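Local coordinates for tyrosine-protein phosphatase non-receptor type 18 (Homo sapiens, PDB 2OC3) that removes phosphate from phosphotyrosine in proteins, acting on autophosphorylated tyrosine kinases through this catalytic domain of the classical protein tyrosine phosphatase fold, at residues T240-T245 / Y285-H290. Residues are numbered along the deposited sequence; the frame is centred on the assembly and turned at random.
Sequences TGVLCT and YRFLYH
Thr245 meets Leu288 where two helices of the protein tyrosine phosphatase fold, 238-254 and 282-296, run side by side. The first begins at the end of the phosphate-binding P-loop, which holds the predicted nucleophile Cys233. The short segments lie nearly parallel, 22° apart, with their axes 10.3 Å from each other. Packing is tightest at Thr245, whose CG2 is 3.6 Å from both CD1 and CD2 of Leu288. The two side chains cross at about a right angle, and the threonine methyl sits against the fork of the leucine. With an alanine here, both leucine methyls would probably face a gap and the Gly241 carbonyl would lose its hydroxyl donor. The contact is looser at Val242. There CG1, anti to the backbone N (chi1 170°), meets the Phe287 ring obliquely, 4.2 Å from CD2. Neither end is a solvent side, as all four touching residues are buried. Met211 of helix 209-222 touches both Val242 and Phe287. Met271 of helix 264-272 touches Thr245, and Val268 touches Leu288. Inside the first helix, the Thr245 hydroxyl is turned back to the backbone one turn earlier. Its OG1 donates to Gly241 O at 2.8 Å, from the opposite face of the carbonyl plane to Thr245 N.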
loop_
_atom_site.group_PDB
_atom_site.type_symbol
_atom_site.label_atom_id
_atom_site.label_comp_id
_atom_site.label_asym_id
_atom_site.label_seq_id
_atom_site.Cartn_x
_atom_site.Cartn_y
_atom_site.Cartn_z
ATOM N N THR A 240 -2.703 4.068 -1.948
ATOM C CA THR A 240 -1.816 3.272 -1.108
ATOM C C THR A 240 -1.337 4.110 0.081
ATOM O O THR A 240 -1.312 3.634 1.237
ATOM C CB THR A 240 -0.653 2.771 -1.942
ATOM O OG1 THR A 240 -1.112 1.752 -2.855
ATOM C CG2 THR A 240 0.431 2.195 -1.084
ATOM N N GLY A 241 -0.944 5.351 -0.204
ATOM C CA GLY A 241 -0.501 6.222 0.892
ATOM C C GLY A 241 -1.600 6.584 1.864
ATOM O O GLY A 241 -1.345 6.687 3.067
ATOM N N VAL A 242 -2.831 6.708 1.384
ATOM C CA VAL A 242 -3.964 6.922 2.296
ATOM C C VAL A 242 -4.078 5.726 3.236
ATOM O O VAL A 242 -4.159 5.896 4.453
ATOM C CB VAL A 242 -5.285 7.160 1.547
ATOM C CG1 VAL A 242 -6.468 7.125 2.532
ATOM C CG2 VAL A 242 -5.216 8.497 0.819
ATOM N N LEU A 243 -4.116 4.507 2.700
ATOM C CA LEU A 243 -4.267 3.321 3.536
ATOM C C LEU A 243 -3.150 3.183 4.558
ATOM O O LEU A 243 -3.407 2.867 5.729
ATOM C CB LEU A 243 -4.328 2.038 2.713
ATOM C CG LEU A 243 -5.633 1.786 1.974
ATOM C CD1 LEU A 243 -5.577 0.547 1.144
ATOM C CD2 LEU A 243 -6.850 1.673 2.920
ATOM N N CYS A 244 -1.898 3.384 4.131
ATOM C CA CYS A 244 -0.766 3.230 5.058
ATOM C C CYS A 244 -0.842 4.274 6.152
ATOM O O CYS A 244 -0.553 3.982 7.339
ATOM C CB CYS A 244 0.581 3.329 4.354
ATOM S SG CYS A 244 0.896 1.926 3.208
ATOM N N THR A 245 -1.244 5.487 5.807
ATOM C CA THR A 245 -1.303 6.551 6.807
ATOM C C THR A 245 -2.439 6.288 7.803
ATOM O O THR A 245 -2.269 6.501 9.018
ATOM C CB THR A 245 -1.489 7.938 6.160
ATOM O OG1 THR A 245 -0.399 8.186 5.263
ATOM C CG2 THR A 245 -1.529 9.024 7.235
ATOM N N TYR A 285 -5.890 13.971 0.734
ATOM C CA TYR A 285 -5.433 14.515 2.009
ATOM C C TYR A 285 -6.625 14.926 2.875
ATOM O O TYR A 285 -6.646 14.661 4.060
ATOM C CB TYR A 285 -4.486 15.712 1.782
ATOM C CG TYR A 285 -3.756 16.209 3.007
ATOM C CD1 TYR A 285 -2.710 15.466 3.556
ATOM C CD2 TYR A 285 -4.080 17.429 3.613
ATOM C CE1 TYR A 285 -2.029 15.881 4.668
ATOM C CE2 TYR A 285 -3.362 17.879 4.715
ATOM C CZ TYR A 285 -2.340 17.080 5.246
ATOM O OH TYR A 285 -1.605 17.483 6.336
ATOM N N ARG A 286 -7.635 15.541 2.263
ATOM C CA ARG A 286 -8.851 15.911 3.005
ATOM C C ARG A 286 -9.563 14.634 3.501
ATOM O O ARG A 286 -10.028 14.591 4.654
ATOM C CB ARG A 286 -9.790 16.748 2.143
ATOM C CG ARG A 286 -9.359 18.167 1.874
ATOM C CD ARG A 286 -10.436 18.926 1.038
ATOM N NE ARG A 286 -9.999 20.297 0.730
ATOM C CZ ARG A 286 -10.030 21.309 1.593
ATOM N NH1 ARG A 286 -10.499 21.134 2.826
ATOM N NH2 ARG A 286 -9.592 22.513 1.219
ATOM N N PHE A 287 -9.669 13.616 2.639
ATOM C CA PHE A 287 -10.281 12.323 3.017
ATOM C C PHE A 287 -9.545 11.684 4.206
ATOM O O PHE A 287 -10.174 11.138 5.154
ATOM C CB PHE A 287 -10.277 11.407 1.828
ATOM C CG PHE A 287 -10.933 10.064 2.060
ATOM C CD1 PHE A 287 -12.283 9.966 2.329
ATOM C CD2 PHE A 287 -10.217 8.895 1.881
ATOM C CE1 PHE A 287 -12.864 8.722 2.475
ATOM C CE2 PHE A 287 -10.823 7.657 2.017
ATOM C CZ PHE A 287 -12.138 7.591 2.320
ATOM N N LEU A 288 -8.215 11.756 4.183
ATOM C CA LEU A 288 -7.410 11.251 5.267
ATOM C C LEU A 288 -7.724 12.021 6.562
ATOM O O LEU A 288 -7.890 11.415 7.634
ATOM C CB LEU A 288 -5.927 11.373 4.840
ATOM C CG LEU A 288 -4.874 11.014 5.866
ATOM C CD1 LEU A 288 -4.937 9.493 6.246
ATOM C CD2 LEU A 288 -3.494 11.413 5.312
ATOM N N TYR A 289 -7.799 13.349 6.503
ATOM C CA TYR A 289 -8.241 14.149 7.626
ATOM C C TYR A 289 -9.598 13.748 8.168
ATOM O O TYR A 289 -9.750 13.607 9.364
ATOM C CB TYR A 289 -8.222 15.659 7.311
ATOM C CG TYR A 289 -7.046 16.387 7.917
ATOM C CD1 TYR A 289 -5.864 16.524 7.202
ATOM C CD2 TYR A 289 -7.096 16.899 9.204
ATOM C CE1 TYR A 289 -4.773 17.164 7.735
ATOM C CE2 TYR A 289 -5.990 17.584 9.755
ATOM C CZ TYR A 289 -4.829 17.695 9.000
ATOM O OH TYR A 289 -3.701 18.331 9.473
ATOM N N HIS A 290 -10.556 13.514 7.282
ATOM C CA HIS A 290 -11.899 13.089 7.665
ATOM C C HIS A 290 -11.834 11.751 8.422
ATOM O O HIS A 290 -12.484 11.556 9.476
ATOM C CB HIS A 290 -12.752 12.927 6.405
ATOM C CG HIS A 290 -14.212 12.680 6.648
ATOM N ND1 HIS A 290 -14.775 12.547 7.900
ATOM C CD2 HIS A 290 -15.227 12.535 5.765
ATOM C CE1 HIS A 290 -16.077 12.347 7.777
ATOM N NE2 HIS A 290 -16.377 12.332 6.491
#